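Local structure of aminopentol aminotransferase (Sphingopyxis macrogoltabida, 6HBS) at residues Q71-A76 and L302-E307; L84-T89 and W289-P294; Q330-E335 and A402-F407. The protein transfers the amino group of hydrolysed fumonisin B1 (aminopentol) to pyruvate, using pyridoxal 5'-phosphate, in the bacterial degradation of fumonisin. All blocks are in the same frame, centred on the assembly; numbering follows the deposited sequence.

Interaction 1 (Q71-A76 and L302-E307); sequences QSEIEA and LRIIRE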
loop_
_atom_site.group_PDB
_atom_site.type_symbol
_atom_site.label_atom_id
_atom_site.label_comp_id
_atom_site.label_asym_id
_atom_site.label_seq_id
_atom_site.Cartn_x
_atom_site.Cartn_y
_atom_site.Cartn_z
ATOM N N GLN A 71 18.361 11.178 5.614
ATOM C CA GLN A 71 18.453 12.499 6.161
ATOM C C GLN A 71 18.331 12.411 7.695
ATOM O O GLN A 71 17.409 11.808 8.227
ATOM C CB GLN A 71 17.373 13.392 5.573
ATOM C CG GLN A 71 17.699 14.886 5.642
ATOM C CD GLN A 71 17.225 15.538 6.918
ATOM O OE1 GLN A 71 16.625 14.901 7.793
ATOM N NE2 GLN A 71 17.510 16.827 7.049
ATOM N N SER A 72 19.278 13.024 8.412
ATOM C CA SER A 72 19.535 12.616 9.771
ATOM C C SER A 72 18.400 13.040 10.718
ATOM O O SER A 72 18.080 12.289 11.654
ATOM C CB SER A 72 20.893 13.164 10.205
ATOM O OG SER A 72 20.744 14.549 10.432
ATOM N N GLU A 73 17.739 14.186 10.468
ATOM C CA GLU A 73 16.645 14.627 11.290
ATOM C C GLU A 73 15.398 13.719 11.122
ATOM O O GLU A 73 14.700 13.389 12.086
ATOM C CB GLU A 73 16.311 16.073 10.988
ATOM C CG GLU A 73 17.478 17.043 11.195
ATOM C CD GLU A 73 17.177 18.364 10.504
ATOM O OE1 GLU A 73 16.695 19.269 11.178
ATOM O OE2 GLU A 73 17.342 18.450 9.272
ATOM N N ILE A 74 15.109 13.295 9.902
ATOM C CA ILE A 74 13.954 12.437 9.688
ATOM C C ILE A 74 14.249 11.043 10.274
ATOM O O ILE A 74 13.337 10.459 10.906
ATOM C CB ILE A 74 13.573 12.423 8.197
ATOM C CG1 ILE A 74 13.119 13.828 7.776
ATOM C CG2 ILE A 74 12.518 11.347 7.898
ATOM C CD1 ILE A 74 13.380 14.146 6.341
ATOM N N GLU A 75 15.489 10.543 10.121
ATOM C CA GLU A 75 15.843 9.255 10.643
ATOM C C GLU A 75 15.799 9.298 12.173
ATOM O O GLU A 75 15.368 8.284 12.754
ATOM C CB GLU A 75 17.216 8.775 10.173
ATOM C CG GLU A 75 17.272 8.501 8.686
ATOM C CD GLU A 75 16.139 7.630 8.141
ATOM O OE1 GLU A 75 15.706 6.724 8.868
ATOM O OE2 GLU A 75 15.679 7.884 7.005
ATOM N N ALA A 76 16.160 10.452 12.778
ATOM C CA ALA A 76 16.020 10.675 14.251
ATOM C C ALA A 76 14.547 10.628 14.701
ATOM O O ALA A 76 14.235 10.020 15.725
ATOM C CB ALA A 76 16.677 11.969 14.678
ATOM N N LEU A 302 7.336 17.154 6.933
ATOM C CA LEU A 302 6.483 18.313 6.760
ATOM C C LEU A 302 7.042 19.529 7.533
ATOM O O LEU A 302 6.912 20.658 7.042
ATOM C CB LEU A 302 5.050 18.029 7.200
ATOM C CG LEU A 302 4.251 17.017 6.372
ATOM C CD1 LEU A 302 2.892 16.767 7.014
ATOM C CD2 LEU A 302 4.101 17.450 4.914
ATOM N N ARG A 303 7.644 19.321 8.719
ATOM C CA ARG A 303 8.222 20.445 9.484
ATOM C C ARG A 303 9.365 21.082 8.667
ATOM O O ARG A 303 9.480 22.299 8.550
ATOM C CB ARG A 303 8.695 20.008 10.884
ATOM C CG ARG A 303 9.269 21.145 11.736
ATOM C CD ARG A 303 10.204 20.730 12.862
ATOM N NE ARG A 303 11.397 19.980 12.449
ATOM C CZ ARG A 303 12.479 20.509 11.907
ATOM N NH1 ARG A 303 12.530 21.804 11.649
ATOM N NH2 ARG A 303 13.507 19.744 11.604
ATOM N N ILE A 304 10.240 20.249 8.129
ATOM C CA ILE A 304 11.332 20.707 7.333
ATOM C C ILE A 304 10.823 21.468 6.096
ATOM O O ILE A 304 11.414 22.490 5.718
ATOM C CB ILE A 304 12.254 19.543 6.987
ATOM C CG1 ILE A 304 12.947 19.025 8.253
ATOM C CG2 ILE A 304 13.253 19.926 5.910
ATOM C CD1 ILE A 304 13.749 17.810 8.048
ATOM N N ILE A 305 9.716 21.008 5.499
ATOM C CA ILE A 305 9.140 21.654 4.325
ATOM C C ILE A 305 8.685 23.063 4.718
ATOM O O ILE A 305 8.909 24.005 3.977
ATOM C CB ILE A 305 7.998 20.805 3.717
ATOM C CG1 ILE A 305 8.533 19.561 2.996
ATOM C CG2 ILE A 305 7.065 21.631 2.854
ATOM C CD1 ILE A 305 7.441 18.565 2.581
ATOM N N ARG A 306 8.050 23.197 5.886
ATOM C CA ARG A 306 7.572 24.470 6.328
ATOM C C ARG A 306 8.737 25.383 6.732
ATOM O O ARG A 306 8.608 26.551 6.532
ATOM C CB ARG A 306 6.641 24.401 7.546
ATOM C CG ARG A 306 5.364 23.601 7.369
ATOM C CD ARG A 306 4.389 23.820 8.514
ATOM N NE ARG A 306 4.931 23.301 9.758
ATOM C CZ ARG A 306 4.960 22.014 10.099
ATOM N NH1 ARG A 306 5.523 21.650 11.236
ATOM N NH2 ARG A 306 4.374 21.109 9.340
ATOM N N GLU A 307 9.818 24.858 7.329
ATOM C CA GLU A 307 10.735 25.674 8.124
ATOM C C GLU A 307 12.081 25.943 7.443
ATOM O O GLU A 307 12.872 26.716 7.989
ATOM C CB GLU A 307 10.980 25.068 9.516
ATOM C CG GLU A 307 9.790 25.311 10.426
ATOM C CD GLU A 307 9.835 24.764 11.835
ATOM O OE1 GLU A 307 10.846 24.208 12.229
ATOM O OE2 GLU A 307 8.815 24.866 12.495
#
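Glu73 reaches across from the first turn of helix 72-82 to meet Arg303 and Ile304 of helix 292-307. Its CB points toward the partner helix, and chi1 of -58° sets CG beside its own backbone N and anti to the carbonyl carbon. The chain then runs on extended, bringing Glu73 CD to 4.1 Å from Arg303 NH2. Beyond CD the two oxygens take different roles. Glu73 OE1 lies near the guanidinium plane, at its edge, and accepts a weak, bent hydrogen bond from Arg303 NH2 at 3.3 Å. This makes a salt bridge in which the carboxylate and guanidinium planes are 55° apart. Glu73 OE2 turns back to Gln71, whose NE2 donates to its anti side at 2.8 Å; it also touches the methyl Ile304 CD1. Gln71 is the N-cap of helix 72-82, and its amide works at both ends: while NE2 holds Glu73, Gln71 OE1 takes the Ile74 N-H at 3.1 Å, nearly along the C=O axis. The segments 72-76 and 302-307 run roughly antiparallel, their axes 11.3 Å apart at closest approach, so long side chains must bridge the gap. Ile304 does so from the other side, its CD1 tip lying 4.0 Å from Gln71 NE2 and the same distance from Ile74 CG1, whose side chain it crosses obliquely. Arg303 is shared among three carboxylates: NH1 binds Glu307 OE1 at 3.0 Å in the guanidinium plane, and the main salt-bridge partner of NH2 is Glu300, one turn earlier, to which Glu73 adds a weaker one.

Interaction 2 (L84-T89 and W289-P294); sequences LGDTMT and WFSAVP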
loop_
_atom_site.group_PDB
_atom_site.type_symbol
_atom_site.label_atom_id
_atom_site.label_comp_id
_atom_site.label_asym_id
_atom_site.label_seq_id
_atom_site.Cartn_x
_atom_site.Cartn_y
_atom_site.Cartn_z
ATOM N N LEU A 84 8.650 3.632 20.530
ATOM C CA LEU A 84 7.337 3.673 21.100
ATOM C C LEU A 84 6.487 2.547 20.502
ATOM O O LEU A 84 6.138 1.619 21.223
ATOM C CB LEU A 84 6.698 5.045 20.903
ATOM C CG LEU A 84 7.456 6.175 21.584
ATOM C CD1 LEU A 84 6.893 7.534 21.174
ATOM C CD2 LEU A 84 7.407 5.999 23.097
ATOM N N GLY A 85 6.211 2.627 19.189
ATOM C CA GLY A 85 5.399 1.646 18.494
ATOM C C GLY A 85 5.146 2.063 17.054
ATOM O O GLY A 85 5.260 3.233 16.713
ATOM N N ASP A 86 4.874 1.071 16.212
ATOM C CA ASP A 86 4.686 1.272 14.789
ATOM C C ASP A 86 3.291 0.765 14.407
ATOM O O ASP A 86 2.366 1.537 14.370
ATOM C CB ASP A 86 5.831 0.647 13.989
ATOM C CG ASP A 86 5.755 0.984 12.505
ATOM O OD1 ASP A 86 5.024 1.940 12.194
ATOM O OD2 ASP A 86 6.444 0.299 11.683
ATOM N N THR A 87 3.158 -0.524 14.119
ATOM C CA THR A 87 1.894 -1.083 13.672
ATOM C C THR A 87 1.233 -1.724 14.888
ATOM O O THR A 87 1.677 -2.775 15.339
ATOM C CB THR A 87 2.107 -2.106 12.561
ATOM O OG1 THR A 87 2.808 -1.483 11.479
ATOM C CG2 THR A 87 0.796 -2.697 12.099
ATOM N N MET A 88 0.188 -1.066 15.384
ATOM C CA MET A 88 -0.427 -1.398 16.677
ATOM C C MET A 88 -1.940 -1.618 16.485
ATOM O O MET A 88 -2.503 -1.389 15.381
ATOM C CB MET A 88 -0.145 -0.273 17.673
ATOM C CG MET A 88 1.314 0.045 17.867
ATOM S SD MET A 88 1.513 1.321 19.151
ATOM C CE MET A 88 1.105 2.812 18.245
ATOM N N THR A 89 -2.615 -2.040 17.561
ATOM C CA THR A 89 -4.043 -2.412 17.505
ATOM C C THR A 89 -4.897 -1.199 17.106
ATOM O O THR A 89 -6.008 -1.316 16.572
ATOM C CB THR A 89 -4.430 -3.056 18.842
ATOM O OG1 THR A 89 -3.765 -4.319 18.848
ATOM C CG2 THR A 89 -5.923 -3.173 19.020
ATOM N N TRP A 289 -2.187 0.965 7.257
ATOM C CA TRP A 289 -2.531 2.387 7.039
ATOM C C TRP A 289 -2.403 3.215 8.314
ATOM O O TRP A 289 -2.394 4.446 8.219
ATOM C CB TRP A 289 -3.937 2.535 6.434
ATOM C CG TRP A 289 -4.076 2.038 5.020
ATOM C CD1 TRP A 289 -3.266 1.162 4.348
ATOM C CD2 TRP A 289 -5.125 2.389 4.089
ATOM N NE1 TRP A 289 -3.724 0.975 3.063
ATOM C CE2 TRP A 289 -4.869 1.696 2.887
ATOM C CE3 TRP A 289 -6.235 3.231 4.155
ATOM C CZ2 TRP A 289 -5.722 1.783 1.777
ATOM C CZ3 TRP A 289 -7.073 3.324 3.058
ATOM C CH2 TRP A 289 -6.790 2.637 1.878
ATOM N N PHE A 290 -2.374 2.563 9.490
ATOM C CA PHE A 290 -2.418 3.238 10.776
ATOM C C PHE A 290 -1.053 3.167 11.477
ATOM O O PHE A 290 -0.948 3.540 12.650
ATOM C CB PHE A 290 -3.565 2.669 11.626
ATOM C CG PHE A 290 -4.875 2.722 10.875
ATOM C CD1 PHE A 290 -5.503 3.931 10.670
ATOM C CD2 PHE A 290 -5.376 1.608 10.239
ATOM C CE1 PHE A 290 -6.655 4.012 9.900
ATOM C CE2 PHE A 290 -6.539 1.684 9.489
ATOM C CZ PHE A 290 -7.181 2.885 9.328
ATOM N N SER A 291 -0.014 2.740 10.751
ATOM C CA SER A 291 1.316 2.568 11.324
ATOM C C SER A 291 1.958 3.934 11.643
ATOM O O SER A 291 1.969 4.847 10.811
ATOM C CB SER A 291 2.186 1.757 10.411
ATOM O OG SER A 291 1.597 0.499 10.158
ATOM N N ALA A 292 2.535 4.036 12.858
ATOM C CA ALA A 292 3.020 5.273 13.421
ATOM C C ALA A 292 4.385 5.704 12.865
ATOM O O ALA A 292 4.618 6.899 12.766
ATOM C CB ALA A 292 3.099 5.143 14.926
ATOM N N VAL A 293 5.305 4.789 12.562
ATOM C CA VAL A 293 6.674 5.212 12.211
ATOM C C VAL A 293 6.650 6.058 10.924
ATOM O O VAL A 293 7.265 7.117 10.869
ATOM C CB VAL A 293 7.668 4.042 12.163
ATOM C CG1 VAL A 293 9.031 4.420 11.554
ATOM C CG2 VAL A 293 7.896 3.478 13.574
ATOM N N PRO A 294 5.956 5.650 9.846
ATOM C CA PRO A 294 5.851 6.496 8.656
ATOM C C PRO A 294 5.189 7.837 8.977
ATOM O O PRO A 294 5.556 8.832 8.382
ATOM C CB PRO A 294 5.065 5.637 7.661
ATOM C CG PRO A 294 5.370 4.229 8.114
ATOM C CD PRO A 294 5.379 4.317 9.627
HETATM O O HOH W 1 -1.054 1.414 14.469
#
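Asp86 lays its carboxylate over the beginning of helix 292-307, where the contact is tightest. Its chi1 of -173° turns CG anti to the backbone N, and OD1 then accepts the Val293 N-H at 2.9 Å. The donor stands above the carboxylate plane, 45° out of it, yet the N-H points straight at the oxygen. The same residue uses its main chain: Asp86 O takes the Ala292 N-H, also at 2.9 Å, again from above the carbonyl plane. Carbon packs around these bonds. Val293 CG2 rests 3.5 Å from Asp86 CG, the two side chains crossing at about a right angle, while Ala292 CB presses on Gly85 O and Pro294 CD sits close to Asp86 OD1. One residue further on, the hydroxyls Thr87 OG1 and Ser291 OG meet at 2.7 Å, each with a second partner: Gly263 O of the second subunit for Thr87 and Phe288 O for Ser291. Toward Met88 and Phe290 the fit is looser, and a water fills in, hydrogen-bonded to Met88 N at 2.9 Å and to Phe290 O at 2.8 Å. Here the Phe290 side chain leads away from 84-89; it lies about 8 Å from a bound pyridoxal phosphate and meets the ring of Tyr23 of the second subunit. The contact thus sits at the dimer interface, as expected of class-III aminotransferases, whose active sites lie between subunits. Placed against backbone N-H groups at a helix N-terminus, the Asp86 carboxylate would probably be stabilised in its charged form, and its negative charge would in turn favour the helix end.

Interaction 3 (Q330-E335 and A402-F407); sequences QRHGLE and AVLRDF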
loop_
_atom_site.group_PDB
_atom_site.type_symbol
_atom_site.label_atom_id
_atom_site.label_comp_id
_atom_site.label_asym_id
_atom_site.label_seq_id
_atom_site.Cartn_x
_atom_site.Cartn_y
_atom_site.Cartn_z
ATOM N N GLN A 330 24.291 23.113 -27.260
ATOM C CA GLN A 330 24.682 24.034 -28.330
ATOM C C GLN A 330 26.129 23.755 -28.783
ATOM O O GLN A 330 26.395 23.720 -29.984
ATOM C CB GLN A 330 24.469 25.476 -27.871
ATOM C CG GLN A 330 23.020 25.934 -27.969
ATOM C CD GLN A 330 22.900 27.424 -28.198
ATOM O OE1 GLN A 330 23.440 27.958 -29.180
ATOM N NE2 GLN A 330 22.174 28.113 -27.314
ATOM N N ARG A 331 27.039 23.515 -27.828
ATOM C CA ARG A 331 28.474 23.348 -28.061
ATOM C C ARG A 331 28.758 22.080 -28.879
ATOM O O ARG A 331 29.688 22.046 -29.679
ATOM C CB ARG A 331 29.215 23.312 -26.716
ATOM C CG ARG A 331 30.733 23.302 -26.835
ATOM C CD ARG A 331 31.447 23.314 -25.491
ATOM N NE ARG A 331 31.621 21.970 -24.944
ATOM C CZ ARG A 331 32.451 21.048 -25.436
ATOM N NH1 ARG A 331 33.155 21.294 -26.531
ATOM N NH2 ARG A 331 32.575 19.878 -24.833
ATOM N N HIS A 332 27.988 21.020 -28.634
ATOM C CA HIS A 332 28.162 19.726 -29.288
ATOM C C HIS A 332 27.239 19.567 -30.510
ATOM O O HIS A 332 27.336 18.551 -31.208
ATOM C CB HIS A 332 27.876 18.603 -28.284
ATOM C CG HIS A 332 28.980 18.333 -27.326
ATOM N ND1 HIS A 332 28.969 18.823 -26.040
ATOM C CD2 HIS A 332 30.092 17.580 -27.443
ATOM C CE1 HIS A 332 30.040 18.399 -25.405
ATOM N NE2 HIS A 332 30.747 17.628 -26.246
ATOM N N GLY A 333 26.322 20.523 -30.731
ATOM C CA GLY A 333 25.404 20.524 -31.879
ATOM C C GLY A 333 24.349 19.432 -31.787
ATOM O O GLY A 333 23.942 18.882 -32.808
ATOM N N LEU A 334 23.905 19.107 -30.563
ATOM C CA LEU A 334 22.877 18.095 -30.335
ATOM C C LEU A 334 21.749 18.735 -29.531
ATOM O O LEU A 334 21.835 18.774 -28.314
ATOM C CB LEU A 334 23.465 16.925 -29.541
ATOM C CG LEU A 334 24.243 15.871 -30.319
ATOM C CD1 LEU A 334 24.920 14.904 -29.350
ATOM C CD2 LEU A 334 23.341 15.102 -31.276
ATOM N N GLU A 335 20.689 19.172 -30.210
ATOM C CA GLU A 335 19.587 19.929 -29.582
ATOM C C GLU A 335 18.787 19.075 -28.577
ATOM O O GLU A 335 18.362 17.949 -28.894
ATOM C CB GLU A 335 18.637 20.470 -30.646
ATOM C CG GLU A 335 17.750 21.580 -30.121
ATOM C CD GLU A 335 16.658 21.997 -31.095
ATOM O OE1 GLU A 335 16.621 21.424 -32.193
ATOM O OE2 GLU A 335 15.832 22.872 -30.733
ATOM N N ALA A 402 30.555 11.048 -26.437
ATOM C CA ALA A 402 30.457 9.621 -26.731
ATOM C C ALA A 402 29.330 9.358 -27.746
ATOM O O ALA A 402 29.436 8.477 -28.616
ATOM C CB ALA A 402 30.278 8.832 -25.447
ATOM N N VAL A 403 28.250 10.136 -27.651
ATOM C CA VAL A 403 27.117 9.991 -28.566
ATOM C C VAL A 403 27.533 10.430 -29.980
ATOM O O VAL A 403 27.179 9.771 -30.961
ATOM C CB VAL A 403 25.895 10.766 -28.033
ATOM C CG1 VAL A 403 24.908 11.148 -29.118
ATOM C CG2 VAL A 403 25.207 9.970 -26.933
ATOM N N LEU A 404 28.277 11.532 -30.077
ATOM C CA LEU A 404 28.761 12.030 -31.372
ATOM C C LEU A 404 29.758 11.043 -31.998
ATOM O O LEU A 404 29.653 10.709 -33.164
ATOM C CB LEU A 404 29.389 13.410 -31.181
ATOM C CG LEU A 404 28.384 14.521 -30.885
ATOM C CD1 LEU A 404 29.089 15.839 -30.587
ATOM C CD2 LEU A 404 27.385 14.679 -32.028
ATOM N N ARG A 405 30.688 10.536 -31.196
ATOM C CA ARG A 405 31.670 9.562 -31.636
ATOM C C ARG A 405 30.994 8.305 -32.225
ATOM O O ARG A 405 31.457 7.761 -33.230
ATOM C CB ARG A 405 32.567 9.248 -30.438
ATOM C CG ARG A 405 33.700 8.275 -30.716
ATOM C CD ARG A 405 34.378 7.883 -29.412
ATOM N NE ARG A 405 33.557 6.969 -28.614
ATOM C CZ ARG A 405 33.203 7.167 -27.338
ATOM N NH1 ARG A 405 33.741 8.159 -26.642
ATOM N NH2 ARG A 405 32.308 6.371 -26.770
ATOM N N ASP A 406 29.888 7.844 -31.624
ATOM C CA ASP A 406 29.252 6.567 -31.997
ATOM C C ASP A 406 28.024 6.764 -32.904
ATOM O O ASP A 406 27.310 5.804 -33.217
ATOM C CB ASP A 406 28.855 5.813 -30.727
ATOM C CG ASP A 406 30.017 5.617 -29.770
ATOM O OD1 ASP A 406 31.147 5.357 -30.258
ATOM O OD2 ASP A 406 29.788 5.738 -28.548
ATOM N N PHE A 407 27.778 7.999 -33.333
ATOM C CA PHE A 407 26.463 8.413 -33.816
ATOM C C PHE A 407 25.983 7.529 -34.979
ATOM O O PHE A 407 24.791 7.241 -35.096
ATOM C CB PHE A 407 26.515 9.883 -34.229
ATOM C CG PHE A 407 25.166 10.508 -34.441
ATOM C CD1 PHE A 407 24.520 10.402 -35.660
ATOM C CD2 PHE A 407 24.541 11.208 -33.419
ATOM C CE1 PHE A 407 23.280 10.992 -35.857
ATOM C CE2 PHE A 407 23.297 11.788 -33.614
ATOM C CZ PHE A 407 22.672 11.685 -34.835
#
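His332 ND1 bonds to Gln328 O, one turn back, and the ring turns its edge to Leu404; His332 NE2 has a weak hydrogen bond with Ser401 OG. Leu404 CD1 lies near the ring plane, 3.7 Å from His332 CD2, and also rests against His332 O at 3.3 Å. Phe400 meets the same ring with the planes only about 20° apart. After His332, the helix 310-332 closes in a Schellman motif with Gly333 at positive phi, a turn that brings Leu334 back over helix 386-405. Leu334 and Leu404 approach tip to tip, with Leu334 CD1 3.6 Å from Leu404 CD2. Leu334 CD1 also meets Val403 CG1 at 3.8 Å, while Leu334 CD2 touches Phe407 CE2 at 4.1 Å, the two side chains lying alongside but pointing opposite ways. At Leu334, an alanine here would remove CG and both methyls and would probably open a gap beside Leu404 CD2, Val403 CG1 and Phe407 CE2, between the turn after helix 310-332 and the end of helix 386-405. The contact joins the C-terminal ends of helices 310-332 and 386-405; Val403 and Phe407 also pack on helix 356-367, and Glu335, leading into strand 336-339, pairs its backbone with Ala350.

Overall arrangement
Interactions 1 and 2 share helix 292-307, with centres 19 Å apart: interaction 2 takes its beginning and interaction 1 its end. Along the chain interaction 2 is nested within the loop that interaction 1 closes, so the start of helix 72-82 and the loop after it both meet helix 292-307, at its end and its beginning respectively. Interaction 3 follows in series, after helix 292-307 has given way to helix 310-332; its centre is 41 Å from interaction 1 and 52 Å from interaction 2, on the opposite side of the chain's centre from the latter. Interaction 2 borders the second subunit, whereas no other chain of the assembly touches interaction 3, which knits helices of the C-terminal part together.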